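Cytosolic phospholipase A2 delta (Homo sapiens, PDB 5IZ5) hydrolyses glycerophospholipids at the sn-2 position in a calcium-dependent manner, releasing a free fatty acid, preferably linoleic acid. Local coordinates at residues E21-A35 with H73-Q87. The protein carries 3 engineered substitutions. Numbering follows the deposited sequence.
Sequences EASTCWQLTVRVLEA and HPVWNEAFRFLIQSQ
Ser23 meets the folded-back amide of Gln85 twice: its OG donates to OE1 at 2.7 Å, and its carbonyl O receives NE2 from above the carbonyl plane at 3.1 Å. With CG anti to the backbone N (chi1 174°), the bend at chi2 (49°) turns the Gln85 amide toward Ser23; OE1 also accepts from the backbone N of Gln87, and NE2 reaches Glu152. With an alanine in place of Gln85, the Ser23 hydroxyl and the Gln87 N-H would probably lose their shared acceptor, and Ser23 O and Glu152 the donor NE2. At Trp26, the CB of Ser86 sits over the six-membered ring, a CH-pi contact 4.1 Å from its centroid. From Trp26 to Val32, paired backbone bonds join the strands antiparallel. On one face, Leu28 CB packs on Ile84 CG1 (3.7 Å), and Val30 CG2 meets the edge of Phe82. On the other, Ala79 CB lies over the centre of the Arg31 guanidinium, whose NH1 bonds weakly to Asn77 OD1. Opposite Val32 the partner strand fits in two residues, Asn77 and Glu78, in a G1 beta bulge. Ala35 O accepts a hydrogen bond from His73 ND1 (3.0 Å). This antiparallel pair lies in the beta sandwich of the membrane-binding N-terminal C2 domain.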
ATOM      1  N   GLU B  21     -13.417 -23.439  -0.554  1.00 68.98           N
ATOM      2  CA  GLU B  21     -12.771 -24.643  -1.083  1.00 68.06           C
ATOM      3  C   GLU B  21     -12.354 -25.623   0.024  1.00 67.95           C
ATOM      4  O   GLU B  21     -11.836 -25.214   1.056  1.00 67.21           O
ATOM      5  CB  GLU B  21     -11.551 -24.220  -1.897  1.00 68.22           C
ATOM      6  CG  GLU B  21     -10.775 -25.357  -2.538  1.00 68.88           C
ATOM      7  CD  GLU B  21      -9.588 -24.870  -3.351  1.00 69.23           C
ATOM      8  OE1 GLU B  21      -9.703 -23.825  -4.025  1.00 68.60           O
ATOM      9  OE2 GLU B  21      -8.539 -25.543  -3.326  1.00 69.41           O
ATOM     10  N   ALA B  22     -12.606 -26.913  -0.199  1.00 67.20           N
ATOM     11  CA  ALA B  22     -12.197 -27.973   0.721  1.00 64.54           C
ATOM     12  C   ALA B  22     -10.932 -28.626   0.184  1.00 62.40           C
ATOM     13  O   ALA B  22     -10.904 -29.054  -0.968  1.00 63.92           O
ATOM     14  CB  ALA B  22     -13.302 -29.014   0.865  1.00 63.92           C
ATOM     15  N   SER B  23      -9.893 -28.695   1.011  1.00 59.68           N
ATOM     16  CA  SER B  23      -8.647 -29.355   0.625  1.00 57.42           C
ATOM     17  C   SER B  23      -7.996 -30.105   1.790  1.00 58.52           C
ATOM     18  O   SER B  23      -7.844 -29.554   2.870  1.00 56.31           O
ATOM     19  CB  SER B  23      -7.664 -28.320   0.092  1.00 58.07           C
ATOM     20  OG  SER B  23      -6.457 -28.959  -0.286  1.00 55.91           O
ATOM     21  N   THR B  24      -7.587 -31.349   1.557  1.00 58.54           N
ATOM     22  CA  THR B  24      -7.029 -32.212   2.606  1.00 61.21           C
ATOM     23  C   THR B  24      -5.518 -32.029   2.845  1.00 62.37           C
ATOM     24  O   THR B  24      -4.754 -31.823   1.899  1.00 63.78           O
ATOM     25  CB  THR B  24      -7.356 -33.690   2.292  1.00 63.78           C
ATOM     26  OG1 THR B  24      -7.285 -34.480   3.485  1.00 67.42           O
ATOM     27  CG2 THR B  24      -6.426 -34.275   1.247  1.00 63.97           C
ATOM     28  N   CYS B  25      -5.100 -32.118   4.112  1.00 61.57           N
ATOM     29  CA  CYS B  25      -3.693 -31.957   4.507  1.00 61.25           C
ATOM     30  C   CYS B  25      -2.918 -33.277   4.526  1.00 63.62           C
ATOM     31  O   CYS B  25      -3.498 -34.341   4.692  1.00 65.28           O
ATOM     32  CB  CYS B  25      -3.598 -31.290   5.890  1.00 59.42           C
ATOM     33  SG  CYS B  25      -4.298 -29.615   5.947  1.00 57.57           S
ATOM     34  N   TRP B  26      -1.603 -33.188   4.348  1.00 67.61           N
ATOM     35  CA  TRP B  26      -0.704 -34.333   4.475  1.00 71.69           C
ATOM     36  C   TRP B  26       0.134 -34.176   5.734  1.00 72.67           C
ATOM     37  O   TRP B  26       0.248 -33.075   6.274  1.00 73.82           O
ATOM     38  CB  TRP B  26       0.228 -34.422   3.269  1.00 76.17           C
ATOM     39  CG  TRP B  26      -0.493 -34.582   1.941  1.00 81.34           C
ATOM     40  CD1 TRP B  26      -1.719 -35.150   1.734  1.00 83.05           C
ATOM     41  CD2 TRP B  26      -0.016 -34.183   0.644  1.00 88.01           C
ATOM     42  NE1 TRP B  26      -2.040 -35.120   0.398  1.00 86.45           N
ATOM     43  CE2 TRP B  26      -1.013 -34.533  -0.295  1.00 88.01           C
ATOM     44  CE3 TRP B  26       1.154 -33.559   0.185  1.00 89.71           C
ATOM     45  CZ2 TRP B  26      -0.875 -34.282  -1.669  1.00 89.44           C
ATOM     46  CZ3 TRP B  26       1.291 -33.309  -1.183  1.00 88.51           C
ATOM     47  CH2 TRP B  26       0.280 -33.671  -2.091  1.00 88.04           C
ATOM     48  N   GLN B  27       0.721 -35.273   6.205  1.00 72.46           N
ATOM     49  CA  GLN B  27       1.700 -35.199   7.286  1.00 73.89           C
ATOM     50  C   GLN B  27       3.122 -35.286   6.733  1.00 71.80           C
ATOM     51  O   GLN B  27       3.437 -36.225   6.010  1.00 70.32           O
ATOM     52  CB  GLN B  27       1.480 -36.315   8.305  1.00 76.91           C
ATOM     53  CG  GLN B  27       2.578 -36.342   9.365  1.00 81.27           C
ATOM     54  CD  GLN B  27       2.581 -37.604  10.191  1.00 83.59           C
ATOM     55  OE1 GLN B  27       3.545 -38.369  10.161  1.00 88.56           O
ATOM     56  NE2 GLN B  27       1.504 -37.834  10.931  1.00 83.43           N
ATOM     57  N   LEU B  28       3.972 -34.318   7.083  1.00 69.67           N
ATOM     58  CA  LEU B  28       5.391 -34.348   6.702  1.00 71.52           C
ATOM     59  C   LEU B  28       6.275 -34.705   7.897  1.00 71.87           C
ATOM     60  O   LEU B  28       6.217 -34.044   8.934  1.00 74.76           O
ATOM     61  CB  LEU B  28       5.842 -32.995   6.125  1.00 70.48           C
ATOM     62  CG  LEU B  28       7.302 -32.909   5.644  1.00 71.82           C
ATOM     63  CD1 LEU B  28       7.548 -33.853   4.474  1.00 72.17           C
ATOM     64  CD2 LEU B  28       7.682 -31.481   5.262  1.00 71.83           C
ATOM     65  N   THR B  29       7.101 -35.737   7.745  1.00 70.54           N
ATOM     66  CA  THR B  29       8.141 -36.030   8.739  1.00 70.68           C
ATOM     67  C   THR B  29       9.484 -35.542   8.192  1.00 69.07           C
ATOM     68  O   THR B  29       9.903 -35.938   7.099  1.00 67.81           O
ATOM     69  CB  THR B  29       8.222 -37.522   9.143  1.00 72.76           C
ATOM     70  OG1 THR B  29       8.970 -38.262   8.171  1.00 76.78           O
ATOM     71  CG2 THR B  29       6.838 -38.130   9.282  1.00 72.07           C
ATOM     72  N   VAL B  30      10.136 -34.659   8.944  1.00 70.06           N
ATOM     73  CA  VAL B  30      11.444 -34.125   8.572  1.00 70.22           C
ATOM     74  C   VAL B  30      12.465 -34.707   9.537  1.00 71.94           C
ATOM     75  O   VAL B  30      12.438 -34.392  10.730  1.00 71.27           O
ATOM     76  CB  VAL B  30      11.471 -32.584   8.656  1.00 68.73           C
ATOM     77  CG1 VAL B  30      12.826 -32.035   8.210  1.00 68.37           C
ATOM     78  CG2 VAL B  30      10.354 -31.986   7.811  1.00 68.56           C
ATOM     79  N   ARG B  31      13.354 -35.556   9.026  1.00 75.54           N
ATOM     80  CA  ARG B  31      14.386 -36.177   9.862  1.00 78.26           C
ATOM     81  C   ARG B  31      15.737 -35.504   9.638  1.00 75.84           C
ATOM     82  O   ARG B  31      16.372 -35.698   8.600  1.00 75.22           O
ATOM     83  CB  ARG B  31      14.487 -37.680   9.586  1.00 81.39           C
ATOM     84  CG  ARG B  31      15.398 -38.427  10.555  1.00 84.06           C
ATOM     85  CD  ARG B  31      15.323 -39.940  10.375  1.00 84.86           C
ATOM     86  NE  ARG B  31      14.085 -40.508  10.914  1.00 84.20           N
ATOM     87  CZ  ARG B  31      13.828 -40.695  12.210  1.00 83.49           C
ATOM     88  NH1 ARG B  31      14.716 -40.353  13.140  1.00 84.38           N
ATOM     89  NH2 ARG B  31      12.665 -41.222  12.584  1.00 82.58           N
ATOM     90  N   VAL B  32      16.164 -34.720  10.626  1.00 75.69           N
ATOM     91  CA  VAL B  32      17.453 -34.030  10.588  1.00 77.19           C
ATOM     92  C   VAL B  32      18.527 -35.032  11.004  1.00 77.27           C
ATOM     93  O   VAL B  32      18.587 -35.437  12.162  1.00 77.76           O
ATOM     94  CB  VAL B  32      17.464 -32.810  11.541  1.00 77.30           C
ATOM     95  CG1 VAL B  32      18.812 -32.096  11.518  1.00 77.27           C
ATOM     96  CG2 VAL B  32      16.351 -31.841  11.172  1.00 77.11           C
ATOM     97  N   LEU B  33      19.368 -35.435  10.057  1.00 78.85           N
ATOM     98  CA  LEU B  33      20.352 -36.487  10.307  1.00 80.32           C
ATOM     99  C   LEU B  33      21.653 -35.935  10.888  1.00 81.38           C
ATOM    100  O   LEU B  33      21.957 -36.149  12.064  1.00 79.66           O
ATOM    101  CB  LEU B  33      20.639 -37.266   9.017  1.00 80.18           C
ATOM    102  CG  LEU B  33      19.453 -38.026   8.421  1.00 79.56           C
ATOM    103  CD1 LEU B  33      19.793 -38.515   7.021  1.00 79.64           C
ATOM    104  CD2 LEU B  33      19.057 -39.186   9.322  1.00 79.08           C
ATOM    105  N   GLU B  34      22.409 -35.220  10.061  1.00 83.60           N
ATOM    106  CA  GLU B  34      23.737 -34.753  10.438  1.00 85.68           C
ATOM    107  C   GLU B  34      24.194 -33.622   9.534  1.00 85.84           C
ATOM    108  O   GLU B  34      23.601 -33.380   8.480  1.00 85.79           O
ATOM    109  CB  GLU B  34      24.745 -35.903  10.349  1.00 86.70           C
ATOM    110  CG  GLU B  34      24.964 -36.434   8.938  1.00 87.82           C
ATOM    111  CD  GLU B  34      26.018 -37.522   8.882  1.00 88.90           C
ATOM    112  OE1 GLU B  34      25.836 -38.561   9.546  1.00 88.78           O
ATOM    113  OE2 GLU B  34      27.024 -37.345   8.163  1.00 88.84           O
ATOM    114  N   ALA B  35      25.256 -32.942   9.957  1.00 88.12           N
ATOM    115  CA  ALA B  35      25.896 -31.915   9.149  1.00 90.48           C
ATOM    116  C   ALA B  35      27.408 -32.121   9.150  1.00 93.76           C
ATOM    117  O   ALA B  35      27.948 -32.793  10.032  1.00 93.71           O
ATOM    118  CB  ALA B  35      25.545 -30.530   9.670  1.00 89.71           C
ATOM    119  N   HIS B  73      31.047 -31.628  13.128  1.00101.85           N
ATOM    120  CA  HIS B  73      30.393 -32.646  12.313  1.00102.00           C
ATOM    121  C   HIS B  73      29.261 -33.304  13.119  1.00 99.19           C
ATOM    122  O   HIS B  73      29.316 -34.493  13.426  1.00 97.50           O
ATOM    123  CB  HIS B  73      31.401 -33.699  11.848  1.00103.87           C
ATOM    124  CG  HIS B  73      30.774 -34.997  11.451  1.00107.11           C
ATOM    125  ND1 HIS B  73      29.737 -35.083  10.546  1.00107.99           N
ATOM    126  CD2 HIS B  73      31.016 -36.262  11.867  1.00107.71           C
ATOM    127  CE1 HIS B  73      29.377 -36.347  10.413  1.00107.47           C
ATOM    128  NE2 HIS B  73      30.137 -37.082  11.204  1.00108.02           N
ATOM    129  N   PRO B  74      28.218 -32.534  13.457  1.00 96.97           N
ATOM    130  CA  PRO B  74      27.194 -33.050  14.363  1.00 94.81           C
ATOM    131  C   PRO B  74      26.301 -34.121  13.742  1.00 92.61           C
ATOM    132  O   PRO B  74      25.999 -34.057  12.552  1.00 94.38           O
ATOM    133  CB  PRO B  74      26.372 -31.807  14.687  1.00 95.62           C
ATOM    134  CG  PRO B  74      26.505 -30.962  13.468  1.00 96.21           C
ATOM    135  CD  PRO B  74      27.923 -31.155  13.026  1.00 96.81           C
ATOM    136  N   VAL B  75      25.899 -35.095  14.558  1.00 88.74           N
ATOM    137  CA  VAL B  75      24.916 -36.107  14.172  1.00 86.73           C
ATOM    138  C   VAL B  75      23.775 -36.061  15.184  1.00 86.60           C
ATOM    139  O   VAL B  75      23.936 -36.507  16.320  1.00 85.61           O
ATOM    140  CB  VAL B  75      25.529 -37.522  14.157  1.00 86.35           C
ATOM    141  CG1 VAL B  75      24.480 -38.569  13.789  1.00 85.12           C
ATOM    142  CG2 VAL B  75      26.704 -37.584  13.191  1.00 86.63           C
ATOM    143  N   TRP B  76      22.633 -35.509  14.774  1.00 85.40           N
ATOM    144  CA  TRP B  76      21.476 -35.366  15.661  1.00 81.84           C
ATOM    145  C   TRP B  76      20.515 -36.547  15.555  1.00 80.91           C
ATOM    146  O   TRP B  76      20.066 -37.087  16.569  1.00 76.46           O
ATOM    147  CB  TRP B  76      20.701 -34.090  15.330  1.00 79.24           C
ATOM    148  CG  TRP B  76      21.431 -32.808  15.579  1.00 78.02           C
ATOM    149  CD1 TRP B  76      21.567 -32.158  16.773  1.00 77.12           C
ATOM    150  CD2 TRP B  76      22.088 -31.995  14.602  1.00 76.35           C
ATOM    151  NE1 TRP B  76      22.284 -30.995  16.603  1.00 76.96           N
ATOM    152  CE2 TRP B  76      22.616 -30.872  15.279  1.00 77.02           C
ATOM    153  CE3 TRP B  76      22.291 -32.110  13.222  1.00 76.10           C
ATOM    154  CZ2 TRP B  76      23.333 -29.870  14.621  1.00 77.85           C
ATOM    155  CZ3 TRP B  76      23.006 -31.113  12.567  1.00 75.70           C
ATOM    156  CH2 TRP B  76      23.513 -30.005  13.267  1.00 76.69           C
ATOM    157  N   ASN B  77      20.184 -36.918  14.320  1.00 83.20           N
ATOM    158  CA  ASN B  77      19.171 -37.938  14.040  1.00 83.81           C
ATOM    159  C   ASN B  77      17.865 -37.708  14.817  1.00 83.29           C
ATOM    160  O   ASN B  77      17.417 -38.572  15.573  1.00 84.33           O
ATOM    161  CB  ASN B  77      19.727 -39.339  14.319  1.00 85.58           C
ATOM    162  CG  ASN B  77      18.787 -40.442  13.860  1.00 89.03           C
ATOM    163  OD1 ASN B  77      18.011 -40.264  12.918  1.00 89.94           O
ATOM    164  ND2 ASN B  77      18.846 -41.589  14.530  1.00 91.45           N
ATOM    165  N   GLU B  78      17.272 -36.531  14.637  1.00 80.49           N
ATOM    166  CA  GLU B  78      15.983 -36.205  15.244  1.00 78.78           C
ATOM    167  C   GLU B  78      14.947 -35.945  14.157  1.00 77.56           C
ATOM    168  O   GLU B  78      15.257 -35.341  13.124  1.00 75.91           O
ATOM    169  CB  GLU B  78      16.104 -34.979  16.152  1.00 78.40           C
ATOM    170  CG  GLU B  78      16.903 -35.222  17.418  1.00 78.73           C
ATOM    171  CD  GLU B  78      17.045 -33.968  18.258  1.00 79.57           C
ATOM    172  OE1 GLU B  78      16.009 -33.379  18.630  1.00 77.51           O
ATOM    173  OE2 GLU B  78      18.193 -33.573  18.554  1.00 80.33           O
ATOM    174  N   ALA B  79      13.719 -36.394  14.407  1.00 74.53           N
ATOM    175  CA  ALA B  79      12.621 -36.250  13.457  1.00 73.00           C
ATOM    176  C   ALA B  79      11.537 -35.343  14.020  1.00 71.84           C
ATOM    177  O   ALA B  79      11.274 -35.350  15.222  1.00 71.34           O
ATOM    178  CB  ALA B  79      12.038 -37.608  13.119  1.00 71.75           C
ATOM    179  N   PHE B  80      10.920 -34.562  13.136  1.00 72.44           N
ATOM    180  CA  PHE B  80       9.849 -33.639  13.507  1.00 71.73           C
ATOM    181  C   PHE B  80       8.705 -33.744  12.491  1.00 72.22           C
ATOM    182  O   PHE B  80       8.926 -34.107  11.331  1.00 69.71           O
ATOM    183  CB  PHE B  80      10.393 -32.207  13.570  1.00 71.42           C
ATOM    184  CG  PHE B  80      11.591 -32.042  14.472  1.00 69.83           C
ATOM    185  CD1 PHE B  80      11.433 -31.675  15.801  1.00 69.04           C
ATOM    186  CD2 PHE B  80      12.879 -32.241  13.987  1.00 70.38           C
ATOM    187  CE1 PHE B  80      12.533 -31.515  16.633  1.00 69.38           C
ATOM    188  CE2 PHE B  80      13.984 -32.085  14.815  1.00 70.91           C
ATOM    189  CZ  PHE B  80      13.809 -31.719  16.139  1.00 70.24           C
ATOM    190  N   ARG B  81       7.490 -33.425  12.932  1.00 72.17           N
ATOM    191  CA  ARG B  81       6.281 -33.621  12.124  1.00 76.37           C
ATOM    192  C   ARG B  81       5.448 -32.357  11.951  1.00 74.66           C
ATOM    193  O   ARG B  81       5.147 -31.672  12.929  1.00 74.01           O
ATOM    194  CB  ARG B  81       5.414 -34.708  12.752  1.00 79.81           C
ATOM    195  CG  ARG B  81       5.896 -36.103  12.426  1.00 83.54           C
ATOM    196  CD  ARG B  81       5.341 -37.120  13.423  1.00 87.72           C
ATOM    197  NE  ARG B  81       6.381 -37.717  14.261  1.00 91.17           N
ATOM    198  CZ  ARG B  81       6.781 -37.264  15.451  1.00 93.21           C
ATOM    199  NH1 ARG B  81       6.245 -36.174  16.000  1.00 94.47           N
ATOM    200  NH2 ARG B  81       7.738 -37.914  16.104  1.00 93.95           N
ATOM    201  N   PHE B  82       5.087 -32.070  10.697  1.00 72.37           N
ATOM    202  CA  PHE B  82       4.217 -30.953  10.336  1.00 68.67           C
ATOM    203  C   PHE B  82       2.952 -31.437   9.621  1.00 65.17           C
ATOM    204  O   PHE B  82       2.998 -32.396   8.856  1.00 66.10           O
ATOM    205  CB  PHE B  82       4.938 -30.034   9.347  1.00 68.38           C
ATOM    206  CG  PHE B  82       6.167 -29.340   9.898  1.00 70.27           C
ATOM    207  CD1 PHE B  82       6.064 -28.088  10.482  1.00 70.90           C
ATOM    208  CD2 PHE B  82       7.432 -29.906   9.774  1.00 70.94           C
ATOM    209  CE1 PHE B  82       7.185 -27.424  10.961  1.00 72.11           C
ATOM    210  CE2 PHE B  82       8.566 -29.247  10.253  1.00 71.93           C
ATOM    211  CZ  PHE B  82       8.441 -28.002  10.846  1.00 72.08           C
ATOM    212  N   LEU B  83       1.833 -30.753   9.834  1.00 62.21           N
ATOM    213  CA  LEU B  83       0.679 -30.891   8.944  1.00 59.51           C
ATOM    214  C   LEU B  83       0.836 -29.899   7.779  1.00 59.45           C
ATOM    215  O   LEU B  83       1.035 -28.705   7.997  1.00 57.42           O
ATOM    216  CB  LEU B  83      -0.639 -30.679   9.698  1.00 59.86           C
ATOM    217  CG  LEU B  83      -1.785 -31.627   9.270  1.00 61.45           C
ATOM    218  CD1 LEU B  83      -1.387 -33.095   9.400  1.00 60.82           C
ATOM    219  CD2 LEU B  83      -3.061 -31.374  10.064  1.00 61.18           C
ATOM    220  N   ILE B  84       0.768 -30.416   6.551  1.00 58.38           N
ATOM    221  CA  ILE B  84       1.035 -29.647   5.336  1.00 56.62           C
ATOM    222  C   ILE B  84      -0.218 -29.535   4.456  1.00 55.84           C
ATOM    223  O   ILE B  84      -0.830 -30.543   4.093  1.00 56.56           O
ATOM    224  CB  ILE B  84       2.169 -30.320   4.523  1.00 58.14           C
ATOM    225  CG1 ILE B  84       3.489 -30.310   5.317  1.00 58.56           C
ATOM    226  CG2 ILE B  84       2.346 -29.665   3.156  1.00 57.80           C
ATOM    227  CD1 ILE B  84       3.987 -28.940   5.730  1.00 58.23           C
ATOM    228  N   GLN B  85      -0.591 -28.303   4.123  1.00 52.21           N
ATOM    229  CA  GLN B  85      -1.681 -28.020   3.182  1.00 50.67           C
ATOM    230  C   GLN B  85      -1.094 -27.888   1.781  1.00 51.15           C
ATOM    231  O   GLN B  85      -0.328 -26.968   1.501  1.00 51.15           O
ATOM    232  CB  GLN B  85      -2.418 -26.740   3.593  1.00 50.55           C
ATOM    233  CG  GLN B  85      -3.491 -26.237   2.643  1.00 50.20           C
ATOM    234  CD  GLN B  85      -4.461 -27.317   2.211  1.00 50.92           C
ATOM    235  OE1 GLN B  85      -4.415 -27.780   1.075  1.00 48.86           O
ATOM    236  NE2 GLN B  85      -5.344 -27.720   3.114  1.00 50.38           N
ATOM    237  N   SER B  86      -1.454 -28.820   0.904  1.00 50.85           N
ATOM    238  CA  SER B  86      -0.894 -28.879  -0.452  1.00 51.50           C
ATOM    239  C   SER B  86      -1.231 -27.657  -1.318  1.00 49.31           C
ATOM    240  O   SER B  86      -0.506 -27.346  -2.253  1.00 50.03           O
ATOM    241  CB  SER B  86      -1.374 -30.151  -1.166  1.00 52.72           C
ATOM    242  OG  SER B  86      -2.790 -30.155  -1.308  1.00 52.02           O
ATOM    243  N   GLN B  87      -2.325 -26.971  -1.004  1.00 49.10           N
ATOM    244  CA  GLN B  87      -2.775 -25.815  -1.783  1.00 48.92           C
ATOM    245  C   GLN B  87      -2.060 -24.488  -1.479  1.00 46.83           C
ATOM    246  O   GLN B  87      -2.321 -23.471  -2.155  1.00 48.20           O
ATOM    247  CB  GLN B  87      -4.269 -25.611  -1.576  1.00 50.72           C
ATOM    248  CG  GLN B  87      -5.159 -26.697  -2.147  1.00 52.70           C
ATOM    249  CD  GLN B  87      -4.839 -27.033  -3.593  1.00 54.31           C
ATOM    250  OE1 GLN B  87      -4.009 -27.901  -3.848  1.00 56.19           O
ATOM    251  NE2 GLN B  87      -5.479 -26.353  -4.540  1.00 56.08           N
TER